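Local structure of probable sugar ABC transporter, sugar-binding protein (Streptococcus pneumoniae, 2W7Y) at residues G97-V102 with L112-Q117; D128-E133 with F328-T333; D177-W182 with T186-S191; K227-E232 with D423-L428; V340-V345 with A366-L371. The protein probably serves as the extracellular sugar-capturing component of an ABC transporter and binds the blood group A-trisaccharide. All blocks are in the same frame, centred on the assembly; numbering follows the deposited sequence.

Contact 1. Residues G97-V102 with L112-Q117; sequences GEFPDV and LAAIEQ
F99 and A114 make the apolar half of this small contact, and Q117 lies against G97 beside them. The F99 side chain leaves the backbone with CG anti to N (chi1 -155°), which turns the ring toward the helix of residues 112-116. From CG, the CD1 branch comes first, 4.2 Å from A114 CB. The next atom out, F99 CE1, is the ring atom nearest A114 CB, at 3.9 Å, and the methyl meets the ring obliquely. One ring face carries P100 CD, 3.4 Å above the plane near the rim. Farther along, the extended side chain of Q117 brings NE2 to 3.7 Å from G97 CA. G97, with positive phi, is the C-prime residue of a Schellman motif that ends helix 86-94. M90 and V94 of that helix touch the F99 ring, as does V120. The ring therefore sits between helices 86-94 and 112-116, just ahead of strand 102-104, which pairs with strand 39-44.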
# COMPACT_ATOMS: atom_id res chain seq x y z
N GLY A 97 -7.29 23.13 -12.73
CA GLY A 97 -5.86 23.43 -12.90
C GLY A 97 -5.07 23.81 -11.66
O GLY A 97 -4.12 24.59 -11.75
N GLU A 98 -5.44 23.24 -10.52
CA GLU A 98 -4.77 23.56 -9.26
C GLU A 98 -4.25 22.30 -8.56
O GLU A 98 -4.38 21.18 -9.07
CB GLU A 98 -5.72 24.35 -8.34
CG GLU A 98 -6.11 25.72 -8.90
CD GLU A 98 -7.24 26.38 -8.14
OE1 GLU A 98 -7.90 27.28 -8.72
OE2 GLU A 98 -7.48 26.02 -6.97
N PHE A 99 -3.63 22.48 -7.40
CA PHE A 99 -3.13 21.37 -6.60
C PHE A 99 -3.13 21.78 -5.12
O PHE A 99 -2.88 22.95 -4.82
CB PHE A 99 -1.73 20.96 -7.06
CG PHE A 99 -1.38 19.53 -6.75
CD1 PHE A 99 -1.90 18.49 -7.52
CD2 PHE A 99 -0.53 19.22 -5.69
CE1 PHE A 99 -1.59 17.17 -7.24
CE2 PHE A 99 -0.21 17.89 -5.40
CZ PHE A 99 -0.74 16.87 -6.18
N PRO A 100 -3.45 20.84 -4.21
CA PRO A 100 -3.32 21.14 -2.78
C PRO A 100 -1.87 21.49 -2.44
O PRO A 100 -0.95 20.83 -2.94
CB PRO A 100 -3.72 19.82 -2.10
CG PRO A 100 -3.59 18.77 -3.16
CD PRO A 100 -3.94 19.47 -4.44
N ASP A 101 -1.68 22.53 -1.63
CA ASP A 101 -0.32 23.00 -1.29
C ASP A 101 0.61 21.83 -0.98
O ASP A 101 1.65 21.67 -1.62
CB ASP A 101 -0.36 23.98 -0.12
CG ASP A 101 -1.01 25.31 -0.47
OD1 ASP A 101 -1.28 26.09 0.46
OD2 ASP A 101 -1.24 25.59 -1.68
N VAL A 102 0.22 21.01 -0.00
CA VAL A 102 0.93 19.79 0.35
C VAL A 102 -0.12 18.73 0.62
O VAL A 102 -1.11 18.99 1.31
CB VAL A 102 1.82 19.97 1.62
CG1 VAL A 102 2.56 18.66 1.97
CG2 VAL A 102 2.81 21.11 1.46
N LEU A 112 -2.14 11.48 -12.93
CA LEU A 112 -1.38 11.57 -14.17
C LEU A 112 -1.67 12.88 -14.92
O LEU A 112 -0.81 13.41 -15.62
CB LEU A 112 -1.65 10.36 -15.07
CG LEU A 112 -1.19 8.97 -14.58
CD1 LEU A 112 -1.63 7.89 -15.56
CD2 LEU A 112 0.32 8.90 -14.35
N ALA A 113 -2.89 13.38 -14.75
CA ALA A 113 -3.30 14.68 -15.29
C ALA A 113 -2.58 15.84 -14.59
O ALA A 113 -2.31 16.87 -15.21
CB ALA A 113 -4.81 14.85 -15.18
N ALA A 114 -2.28 15.66 -13.31
CA ALA A 114 -1.54 16.66 -12.54
C ALA A 114 -0.10 16.79 -13.03
O ALA A 114 0.44 17.89 -13.13
CB ALA A 114 -1.57 16.32 -11.06
N ILE A 115 0.51 15.64 -13.35
CA ILE A 115 1.87 15.61 -13.89
C ILE A 115 1.94 16.21 -15.30
O ILE A 115 2.87 16.95 -15.61
CB ILE A 115 2.45 14.17 -13.84
CG1 ILE A 115 2.71 13.75 -12.39
CG2 ILE A 115 3.73 14.06 -14.68
CD1 ILE A 115 2.72 12.25 -12.17
N GLU A 116 0.94 15.91 -16.14
CA GLU A 116 0.88 16.44 -17.51
C GLU A 116 0.73 17.97 -17.52
O GLU A 116 1.28 18.65 -18.39
CB GLU A 116 -0.24 15.77 -18.33
CG GLU A 116 -1.57 16.54 -18.35
CD GLU A 116 -2.72 15.80 -19.04
OE1 GLU A 116 -2.46 14.92 -19.89
OE2 GLU A 116 -3.90 16.14 -18.74
N GLN A 117 -0.03 18.48 -16.56
CA GLN A 117 -0.29 19.92 -16.43
C GLN A 117 0.75 20.59 -15.55
O GLN A 117 0.65 21.78 -15.26
CB GLN A 117 -1.68 20.15 -15.84
CG GLN A 117 -2.84 19.88 -16.78
CD GLN A 117 -4.19 20.03 -16.09
OE1 GLN A 117 -5.01 19.11 -16.10
NE2 GLN A 117 -4.43 21.19 -15.49

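Contact 2. Residues D128-E133 with F328-T333; sequences DSNKLE and FLKYMT
K330, near the C-terminal end of helix 319-332, lays its aliphatic chain across L132. At the start of the segment, F328 turns to the other side of the helix, where its ring meets F42, F66 and F77 and has M332 CG (selenomethionine) 3.5 Å above one face. L329 brings its end toward residues 128-133 without close contact and packs on L123 and V152. K330 then does the touching: its CG is anti to the backbone N (chi1 170°), and a bend at chi2 (99°) carries the chain over the leucine at about a right angle. K330 CD lies 3.8 Å from both L132 CD1 and L132 CD2, fitting against the fork of the branch. Beyond it, K330 NZ stays 4.2 Å from N130 OD1, too long for a bond, while N130 ND2 is given to Y126 O. Y331 packs on F66 and sends its hydroxyl to L62 O. T333, which ends the segment, points toward residues 128-133, and its carbonyl takes a hydrogen bond from N135 ND2. One helix side thus packs on the aromatic core and another on the loop between helices 124-129 and 133-136, a layered alpha/beta arrangement as in solute-binding protein lobes.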
# COMPACT_ATOMS: atom_id res chain seq x y z
N ASP A 128 18.66 15.91 -4.11
CA ASP A 128 20.00 15.60 -4.63
C ASP A 128 21.21 16.13 -3.82
O ASP A 128 22.23 15.44 -3.72
CB ASP A 128 20.07 15.74 -6.15
CG ASP A 128 19.43 14.53 -6.84
OD1 ASP A 128 19.41 13.44 -6.22
OD2 ASP A 128 18.93 14.66 -7.98
N SER A 129 21.09 17.27 -3.13
CA SER A 129 21.29 18.64 -3.64
C SER A 129 21.39 18.99 -2.13
O SER A 129 22.29 19.71 -1.67
CB SER A 129 20.03 19.24 -4.38
OG SER A 129 20.06 20.82 -3.94
N ASN A 130 20.50 18.34 -1.36
CA ASN A 130 20.53 18.27 0.11
C ASN A 130 20.93 16.89 0.66
O ASN A 130 20.77 16.64 1.86
CB ASN A 130 19.17 18.68 0.69
CG ASN A 130 18.90 20.15 0.55
OD1 ASN A 130 19.13 20.93 1.49
ND2 ASN A 130 18.43 20.57 -0.62
N LYS A 131 21.43 16.02 -0.21
CA LYS A 131 21.97 14.70 0.16
C LYS A 131 20.97 13.83 0.92
O LYS A 131 21.25 13.36 2.03
CB LYS A 131 23.28 14.83 0.96
CG LYS A 131 24.27 15.89 0.47
CD LYS A 131 25.39 16.14 1.50
CE LYS A 131 24.88 16.80 2.78
NZ LYS A 131 24.33 18.18 2.57
N LEU A 132 19.80 13.62 0.32
CA LEU A 132 18.72 12.87 0.97
C LEU A 132 18.30 11.62 0.20
O LEU A 132 17.16 11.18 0.30
CB LEU A 132 17.50 13.78 1.21
CG LEU A 132 17.68 15.13 1.91
CD1 LEU A 132 16.44 15.98 1.72
CD2 LEU A 132 18.00 14.96 3.39
N GLU A 133 19.23 11.05 -0.57
CA GLU A 133 19.01 9.79 -1.29
C GLU A 133 18.63 8.67 -0.32
O GLU A 133 17.66 7.95 -0.54
CB GLU A 133 20.26 9.38 -2.08
CG GLU A 133 20.49 10.15 -3.38
CD GLU A 133 21.27 11.45 -3.22
OE1 GLU A 133 21.61 11.83 -2.07
OE2 GLU A 133 21.55 12.11 -4.25
N PHE A 328 9.47 20.48 4.99
CA PHE A 328 8.58 19.49 5.59
C PHE A 328 8.87 18.07 5.10
O PHE A 328 8.81 17.12 5.88
CB PHE A 328 7.11 19.86 5.37
CG PHE A 328 6.13 18.87 5.94
CD1 PHE A 328 6.02 18.68 7.31
CD2 PHE A 328 5.31 18.12 5.09
CE1 PHE A 328 5.12 17.76 7.85
CE2 PHE A 328 4.40 17.20 5.62
CZ PHE A 328 4.30 17.03 7.00
N LEU A 329 9.18 17.94 3.81
CA LEU A 329 9.67 16.70 3.23
C LEU A 329 10.96 16.25 3.92
O LEU A 329 11.10 15.08 4.28
CB LEU A 329 9.89 16.87 1.72
CG LEU A 329 10.71 15.80 0.97
CD1 LEU A 329 10.00 14.46 0.97
CD2 LEU A 329 11.03 16.24 -0.45
N LYS A 330 11.89 17.19 4.09
CA LYS A 330 13.15 16.98 4.81
C LYS A 330 12.91 16.50 6.25
O LYS A 330 13.58 15.58 6.73
CB LYS A 330 13.94 18.29 4.81
CG LYS A 330 15.17 18.35 5.71
CD LYS A 330 16.45 18.09 4.94
CE LYS A 330 17.64 18.76 5.60
NZ LYS A 330 17.67 20.22 5.32
N TYR A 331 11.94 17.13 6.91
CA TYR A 331 11.59 16.82 8.30
C TYR A 331 11.00 15.41 8.46
O TYR A 331 11.46 14.63 9.30
CB TYR A 331 10.63 17.89 8.82
CG TYR A 331 9.96 17.58 10.15
CD1 TYR A 331 10.61 17.85 11.35
CD2 TYR A 331 8.67 17.05 10.20
CE1 TYR A 331 10.00 17.58 12.58
CE2 TYR A 331 8.05 16.78 11.41
CZ TYR A 331 8.72 17.04 12.59
OH TYR A 331 8.10 16.77 13.80
N MSE A 332 9.99 15.09 7.65
CA MSE A 332 9.29 13.80 7.73
C MSE A 332 10.20 12.63 7.36
O MSE A 332 9.88 11.47 7.62
CB MSE A 332 8.06 13.80 6.82
CG MSE A 332 6.91 14.66 7.32
SE MSE A 332 6.32 14.24 9.14
CE MSE A 332 5.68 12.41 8.87
N THR A 333 11.33 12.96 6.76
CA THR A 333 12.24 12.00 6.17
C THR A 333 13.58 11.98 6.94
O THR A 333 14.51 11.23 6.61
CB THR A 333 12.32 12.27 4.63
OG1 THR A 333 11.43 11.37 3.95
CG2 THR A 333 13.69 12.14 4.07

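Contact 3. Residues D177-W182 with T186-S191; sequences DQWNTW and TQAMAS
W182 lays its indole against T186, one turn forward along its own helix, because CG stands opposite the backbone N (chi1 179°). In T186, chi1 of 63° sets OG1 between N and the carbonyl carbon, where it bonds to D183 O, and frees CG2 to meet W182. That methyl sits over one face of the W182 indole, 3.4 Å from W182 NE1, and the two side chains cross at about a right angle. The backbone joins the same pair: T186 N donates to W182 O at 3.0 Å with an N-H...O angle of 162°. This is the first-turn bond of helix 182-193, whose N-cap is T181. The D184 carboxylate accepts from T181 N.

Two residues farther on, A188 CB approaches W179 NE1 to 3.5 Å and W179 CE2 to 4.1 Å, obliquely to the ring, and F185 meets the W179 ring edge-to-face. W179 thus folds the incoming loop onto the helix, while W182 packs along the helix's own first turn. The chemistry is mixed: the hydroxyl and backbone N of T186 are bonded within the helix, both indoles are met by methyl groups, and the indole N-H of the buried W179 makes a weak hydrogen bond to K174 O.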
# COMPACT_ATOMS: atom_id res chain seq x y z
N ASP A 177 4.20 -20.16 4.32
CA ASP A 177 5.57 -20.60 4.02
C ASP A 177 5.61 -21.93 3.25
O ASP A 177 6.66 -22.30 2.70
CB ASP A 177 6.40 -20.69 5.30
CG ASP A 177 5.81 -21.66 6.32
OD1 ASP A 177 6.51 -22.61 6.72
OD2 ASP A 177 4.63 -21.47 6.70
N GLN A 178 4.48 -22.63 3.21
CA GLN A 178 4.38 -23.91 2.48
C GLN A 178 3.73 -23.74 1.11
O GLN A 178 3.64 -24.71 0.35
CB GLN A 178 3.61 -24.96 3.31
CG GLN A 178 4.19 -25.26 4.69
CD GLN A 178 3.31 -26.20 5.50
OE1 GLN A 178 2.52 -25.77 6.34
NE2 GLN A 178 3.45 -27.50 5.24
N TRP A 179 3.27 -22.53 0.80
CA TRP A 179 2.62 -22.26 -0.49
C TRP A 179 3.64 -22.04 -1.60
O TRP A 179 4.03 -20.91 -1.88
CB TRP A 179 1.69 -21.05 -0.42
CG TRP A 179 0.56 -21.14 0.57
CD1 TRP A 179 0.05 -22.28 1.13
CD2 TRP A 179 -0.21 -20.05 1.08
NE1 TRP A 179 -0.99 -21.96 1.97
CE2 TRP A 179 -1.17 -20.60 1.97
CE3 TRP A 179 -0.18 -18.66 0.89
CZ2 TRP A 179 -2.09 -19.81 2.65
CZ3 TRP A 179 -1.11 -17.88 1.57
CH2 TRP A 179 -2.05 -18.45 2.45
N ASN A 180 4.06 -23.13 -2.23
CA ASN A 180 5.02 -23.07 -3.33
C ASN A 180 4.38 -22.73 -4.66
O ASN A 180 5.03 -22.19 -5.55
CB ASN A 180 5.80 -24.39 -3.43
CG ASN A 180 6.71 -24.61 -2.24
OD1 ASN A 180 7.34 -23.68 -1.75
ND2 ASN A 180 6.78 -25.86 -1.78
N THR A 181 3.09 -23.05 -4.78
CA THR A 181 2.30 -22.75 -5.98
C THR A 181 0.97 -22.10 -5.61
O THR A 181 0.56 -22.10 -4.45
CB THR A 181 2.01 -24.03 -6.82
OG1 THR A 181 1.39 -25.02 -6.00
CG2 THR A 181 3.29 -24.60 -7.43
N TRP A 182 0.30 -21.54 -6.62
CA TRP A 182 -1.04 -20.98 -6.47
C TRP A 182 -2.05 -22.03 -6.00
O TRP A 182 -2.91 -21.75 -5.16
CB TRP A 182 -1.51 -20.37 -7.80
CG TRP A 182 -2.89 -19.78 -7.74
CD1 TRP A 182 -4.04 -20.35 -8.21
CD2 TRP A 182 -3.27 -18.53 -7.16
NE1 TRP A 182 -5.11 -19.52 -7.97
CE2 TRP A 182 -4.67 -18.40 -7.33
CE3 TRP A 182 -2.57 -17.50 -6.51
CZ2 TRP A 182 -5.38 -17.28 -6.87
CZ3 TRP A 182 -3.28 -16.39 -6.06
CH2 TRP A 182 -4.67 -16.29 -6.25
N THR A 186 -4.91 -22.14 -2.90
CA THR A 186 -6.33 -22.42 -3.12
C THR A 186 -6.80 -23.67 -2.39
O THR A 186 -7.94 -23.74 -1.94
CB THR A 186 -6.67 -22.56 -4.62
OG1 THR A 186 -5.97 -23.68 -5.17
CG2 THR A 186 -6.31 -21.29 -5.39
N GLN A 187 -5.91 -24.67 -2.29
CA GLN A 187 -6.20 -25.89 -1.54
C GLN A 187 -6.23 -25.64 -0.03
O GLN A 187 -7.02 -26.25 0.69
CB GLN A 187 -5.20 -27.01 -1.89
CG GLN A 187 -5.40 -27.57 -3.30
CD GLN A 187 -4.20 -28.32 -3.85
OE1 GLN A 187 -4.00 -28.36 -5.07
NE2 GLN A 187 -3.40 -28.91 -2.97
N ALA A 188 -5.38 -24.72 0.43
CA ALA A 188 -5.38 -24.28 1.83
C ALA A 188 -6.66 -23.52 2.15
O ALA A 188 -7.26 -23.71 3.21
CB ALA A 188 -4.16 -23.41 2.11
N MSE A 189 -7.07 -22.66 1.22
CA MSE A 189 -8.31 -21.90 1.33
C MSE A 189 -9.55 -22.78 1.34
O MSE A 189 -10.48 -22.54 2.11
CB MSE A 189 -8.39 -20.86 0.21
CG MSE A 189 -8.35 -19.41 0.66
SE MSE A 189 -6.99 -18.90 1.98
CE MSE A 189 -7.93 -19.22 3.64
N ALA A 190 -9.56 -23.79 0.47
CA ALA A 190 -10.65 -24.78 0.42
C ALA A 190 -10.79 -25.55 1.74
O ALA A 190 -11.90 -25.72 2.25
CB ALA A 190 -10.45 -25.73 -0.75
N SER A 191 -9.66 -25.98 2.31
CA SER A 191 -9.62 -26.67 3.60
C SER A 191 -10.22 -25.85 4.74
O SER A 191 -10.92 -26.39 5.60
CB SER A 191 -8.18 -27.03 3.97
OG SER A 191 -7.60 -27.86 2.98

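Contact 4. Residues K227-E232 with D423-L428; sequences KPLTKE and DVLKSL
K231 and K426 meet through aliphatic chains, and L229 and L425 through branched ones; no ring or planar side-chain group lies between them, so the contact has neither ring faces nor ring edges. It is packing of a loop on a helix: residues 227-232, leading from helix 219-224 to helix 237-252, rest on helix 414-427 near the C-terminal end of the modelled chain.

The two lysine chains cross at about a right angle, with K231 CG 3.8 Å from K426 CG. Bends at chi3 (90°) and chi4 (78°) curl the end of K231 back over the helix, bringing K231 NZ to 4.0 Å from K426 CB. In the other direction K426 CE passes 4.1 Å from K231 O. The ammonium groups stay apart, K231 NZ and K426 NZ being 5.0 Å from each other, and K426 NZ also has a long, weak ion pair with E235; that carboxylate may ease the approach of the like charges.

On the more buried flank, L229 CD2 stands 4.4 Å from L425 CG, a loose touch. Both leucines also pack on I234 and on helix 394-406, L229 against V396 and L425 against A399 and I400, so the loop is held between two helices. Within the last turn of helix 414-427, S427 OG donates to D423 O at 3.2 Å, tilted 19° from the carbonyl plane.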
# COMPACT_ATOMS: atom_id res chain seq x y z
N LYS A 227 6.87 -1.42 -16.40
CA LYS A 227 6.50 -0.31 -17.27
C LYS A 227 5.02 0.04 -17.08
O LYS A 227 4.28 -0.73 -16.46
CB LYS A 227 6.77 -0.69 -18.73
CG LYS A 227 8.20 -1.14 -19.05
CD LYS A 227 9.19 0.03 -19.04
CE LYS A 227 10.56 -0.40 -19.55
NZ LYS A 227 11.25 -1.35 -18.63
N PRO A 228 4.58 1.22 -17.59
CA PRO A 228 3.15 1.49 -17.73
C PRO A 228 2.44 0.40 -18.54
O PRO A 228 3.06 -0.26 -19.39
CB PRO A 228 3.12 2.81 -18.50
CG PRO A 228 4.39 3.48 -18.15
CD PRO A 228 5.40 2.37 -18.03
N LEU A 229 1.15 0.21 -18.27
CA LEU A 229 0.37 -0.85 -18.91
C LEU A 229 0.06 -0.54 -20.38
O LEU A 229 -0.30 0.59 -20.73
CB LEU A 229 -0.93 -1.08 -18.11
CG LEU A 229 -1.83 -2.29 -18.43
CD1 LEU A 229 -1.09 -3.62 -18.31
CD2 LEU A 229 -3.06 -2.27 -17.54
N THR A 230 0.21 -1.55 -21.23
CA THR A 230 -0.08 -1.44 -22.65
C THR A 230 -1.17 -2.44 -23.05
O THR A 230 -1.45 -3.39 -22.32
CB THR A 230 1.18 -1.67 -23.52
OG1 THR A 230 1.62 -3.03 -23.39
CG2 THR A 230 2.31 -0.72 -23.13
N LYS A 231 -1.79 -2.22 -24.22
CA LYS A 231 -2.85 -3.09 -24.73
C LYS A 231 -2.39 -4.53 -24.91
O LYS A 231 -3.11 -5.47 -24.54
CB LYS A 231 -3.40 -2.55 -26.06
CG LYS A 231 -4.27 -1.31 -25.92
CD LYS A 231 -4.37 -0.54 -27.23
CE LYS A 231 -5.55 -1.00 -28.06
NZ LYS A 231 -6.84 -0.43 -27.57
N GLU A 232 -1.20 -4.71 -25.47
CA GLU A 232 -0.58 -6.02 -25.62
C GLU A 232 -0.23 -6.65 -24.27
O GLU A 232 -0.28 -7.87 -24.12
CB GLU A 232 0.66 -5.95 -26.53
CG GLU A 232 1.49 -4.67 -26.43
CD GLU A 232 0.98 -3.54 -27.33
OE1 GLU A 232 0.69 -3.80 -28.52
OE2 GLU A 232 0.89 -2.39 -26.85
N ASP A 423 -11.26 -5.70 -21.79
CA ASP A 423 -11.91 -4.71 -22.66
C ASP A 423 -11.98 -3.34 -21.98
O ASP A 423 -11.76 -2.30 -22.62
CB ASP A 423 -13.33 -5.17 -23.04
CG ASP A 423 -13.33 -6.23 -24.15
OD1 ASP A 423 -14.43 -6.71 -24.51
OD2 ASP A 423 -12.24 -6.57 -24.67
N VAL A 424 -12.28 -3.34 -20.68
CA VAL A 424 -12.36 -2.12 -19.87
C VAL A 424 -10.99 -1.45 -19.70
O VAL A 424 -10.88 -0.22 -19.76
CB VAL A 424 -13.03 -2.41 -18.48
CG1 VAL A 424 -12.78 -1.28 -17.48
CG2 VAL A 424 -14.53 -2.63 -18.65
N LEU A 425 -9.95 -2.26 -19.49
CA LEU A 425 -8.58 -1.75 -19.31
C LEU A 425 -8.00 -1.06 -20.55
O LEU A 425 -7.31 -0.05 -20.43
CB LEU A 425 -7.64 -2.86 -18.82
CG LEU A 425 -7.41 -3.12 -17.32
CD1 LEU A 425 -7.76 -1.92 -16.42
CD2 LEU A 425 -8.12 -4.37 -16.86
N LYS A 426 -8.28 -1.63 -21.73
CA LYS A 426 -7.81 -1.07 -23.00
C LYS A 426 -8.38 0.32 -23.29
O LYS A 426 -7.68 1.18 -23.83
CB LYS A 426 -8.17 -2.01 -24.16
CG LYS A 426 -7.23 -3.19 -24.34
CD LYS A 426 -8.02 -4.41 -24.80
CE LYS A 426 -7.14 -5.45 -25.46
NZ LYS A 426 -7.24 -5.34 -26.94
N SER A 427 -9.65 0.53 -22.93
CA SER A 427 -10.34 1.81 -23.13
C SER A 427 -9.76 2.97 -22.31
O SER A 427 -9.82 4.12 -22.74
CB SER A 427 -11.83 1.66 -22.84
OG SER A 427 -12.42 0.69 -23.68
N LEU A 428 -9.21 2.65 -21.14
CA LEU A 428 -8.64 3.67 -20.25
C LEU A 428 -7.13 3.87 -20.45
O LEU A 428 -6.43 2.99 -20.97
CB LEU A 428 -8.96 3.34 -18.79

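Contact 5. Residues V340-V345 with A366-L371; sequences VIFEKV and ATTKIL
F342 reaches across to helix 366-379 with its ring, which L371 meets at the CE1 side and T368 at the CE2 side. Its CG is anti to the backbone N (chi1 -177°), which carries the ring out to the partner helix although CB does not point at it. F342 CE1 comes to 3.4 Å from L371 CD1, and F342 CE2 to 3.5 Å from T368 CG2; both methyls lie obliquely to the ring. The side chain of L371 runs past that of F342 in the opposite direction. The same methyl, L371 CD1, is also 3.6 Å from F342 O.

T368 divides its two branches between different tasks. With chi1 at -49°, CG2 stands opposite the backbone N and faces the ring, while OG1 lies beside that N and turns to a water. The water is 2.8 Å from T368 OG1 and donates to F342 O at 2.6 Å, with a weak bond to E343 O, and it bridges the two helices; T368 OG1 is 4.2 Å from E343 O, and no direct bond is made. This is helix-helix packing between 335-343, which is seated on helix 54-69, and 366-379, which leads to strand 383-385 of the mixed sheet that includes 302-306; it probably lies near the junction of the two lobes. The side chain of L371 is about 8 Å from the bound galactose. V356, L359 and S360 of helix 356-361, with P349, also pack on the F342 side chain.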
# COMPACT_ATOMS: atom_id res chain seq x y z
N VAL A 340 10.70 7.42 14.96
CA VAL A 340 9.32 7.47 15.45
C VAL A 340 8.39 6.71 14.49
O VAL A 340 7.49 6.01 14.94
CB VAL A 340 8.82 8.93 15.66
CG1 VAL A 340 7.37 8.95 16.13
CG2 VAL A 340 9.72 9.66 16.65
N ILE A 341 8.64 6.85 13.19
CA ILE A 341 7.89 6.11 12.16
C ILE A 341 7.98 4.60 12.37
O ILE A 341 6.99 3.90 12.19
CB ILE A 341 8.33 6.49 10.70
CG1 ILE A 341 8.02 7.97 10.38
CG2 ILE A 341 7.70 5.55 9.67
CD1 ILE A 341 6.53 8.35 10.33
N PHE A 342 9.14 4.09 12.78
CA PHE A 342 9.29 2.66 13.07
C PHE A 342 8.78 2.25 14.46
O PHE A 342 8.06 1.26 14.58
CB PHE A 342 10.74 2.20 12.87
CG PHE A 342 10.94 0.72 13.09
CD1 PHE A 342 10.41 -0.21 12.21
CD2 PHE A 342 11.64 0.26 14.20
CE1 PHE A 342 10.57 -1.57 12.42
CE2 PHE A 342 11.81 -1.10 14.42
CZ PHE A 342 11.28 -2.01 13.53
N GLU A 343 9.14 3.01 15.49
CA GLU A 343 8.90 2.60 16.89
C GLU A 343 7.50 2.92 17.43
O GLU A 343 6.91 2.10 18.13
CB GLU A 343 9.95 3.20 17.82
CG GLU A 343 11.37 2.68 17.61
CD GLU A 343 12.33 3.13 18.70
OE1 GLU A 343 13.23 2.34 19.05
OE2 GLU A 343 12.19 4.26 19.20
N LYS A 344 6.98 4.11 17.13
CA LYS A 344 5.67 4.54 17.61
C LYS A 344 4.58 4.23 16.59
O LYS A 344 3.57 3.60 16.90
CB LYS A 344 5.67 6.03 17.96
CG LYS A 344 5.90 6.34 19.43
CD LYS A 344 7.37 6.20 19.81
CE LYS A 344 7.53 6.20 21.33
NZ LYS A 344 6.87 5.02 21.96
N VAL A 345 4.79 4.72 15.37
CA VAL A 345 4.01 4.29 14.22
C VAL A 345 4.58 2.92 13.89
O VAL A 345 5.79 2.76 13.80
CB VAL A 345 4.22 5.24 13.02
CG1 VAL A 345 3.37 4.82 11.82
CG2 VAL A 345 3.95 6.70 13.42
N ALA A 366 5.85 -6.01 21.47
CA ALA A 366 5.32 -7.07 20.62
C ALA A 366 5.08 -6.57 19.21
O ALA A 366 5.33 -7.28 18.24
CB ALA A 366 4.04 -7.65 21.22
N THR A 367 4.60 -5.33 19.10
CA THR A 367 4.36 -4.67 17.82
C THR A 367 5.63 -4.57 16.97
O THR A 367 5.63 -4.92 15.79
CB THR A 367 3.73 -3.26 18.03
OG1 THR A 367 2.40 -3.41 18.53
CG2 THR A 367 3.69 -2.47 16.72
N THR A 368 6.70 -4.09 17.59
CA THR A 368 8.00 -3.92 16.93
C THR A 368 8.62 -5.28 16.54
O THR A 368 9.32 -5.37 15.53
CB THR A 368 8.96 -3.10 17.83
OG1 THR A 368 8.28 -1.91 18.28
CG2 THR A 368 10.22 -2.70 17.08
N LYS A 369 8.34 -6.32 17.33
CA LYS A 369 8.81 -7.68 17.04
C LYS A 369 8.25 -8.27 15.74
O LYS A 369 9.02 -8.65 14.87
CB LYS A 369 8.51 -8.62 18.21
CG LYS A 369 9.54 -8.56 19.34
CD LYS A 369 9.09 -9.38 20.56
CE LYS A 369 9.25 -10.89 20.33
NZ LYS A 369 8.69 -11.67 21.46
N ILE A 370 6.92 -8.35 15.61
CA ILE A 370 6.32 -8.90 14.39
C ILE A 370 6.43 -7.94 13.21
O ILE A 370 6.38 -8.37 12.06
CB ILE A 370 4.84 -9.45 14.53
CG1 ILE A 370 3.77 -8.34 14.42
CG2 ILE A 370 4.68 -10.36 15.74
CD1 ILE A 370 3.66 -7.41 15.58
N LEU A 371 6.59 -6.64 13.49
CA LEU A 371 6.87 -5.65 12.45
C LEU A 371 8.18 -5.99 11.75
O LEU A 371 8.22 -6.08 10.53
CB LEU A 371 6.97 -4.25 13.06
CG LEU A 371 6.47 -3.00 12.31
CD1 LEU A 371 7.16 -1.78 12.88
CD2 LEU A 371 6.62 -3.05 10.80
O HOH W 1 7.09 -0.58 16.08

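How the contacts relate
Contacts 1 and 2 are neighbours, their centres 22 Å apart, and V102 CG1 lies 4.2 Å from F328 CD2; helices 112-116 and 124-129 join them in sequence. Contact 5 follows contact 2 through successive helices 319-332 and 335-343, with nearest atoms about 4 Å apart. Contact 3 is on the far side of the chain's centre from contacts 1 and 2, about 43 Å between centres. Contact 4, its centre about 39 Å from that of contact 5, ties a mid-chain loop to the C-terminal helix, and its segments alternate with those of contact 2. The chain thus passes repeatedly between the two sides of the molecule, as in two-lobed solute-binding proteins, with bound galactose near L371 of contact 5.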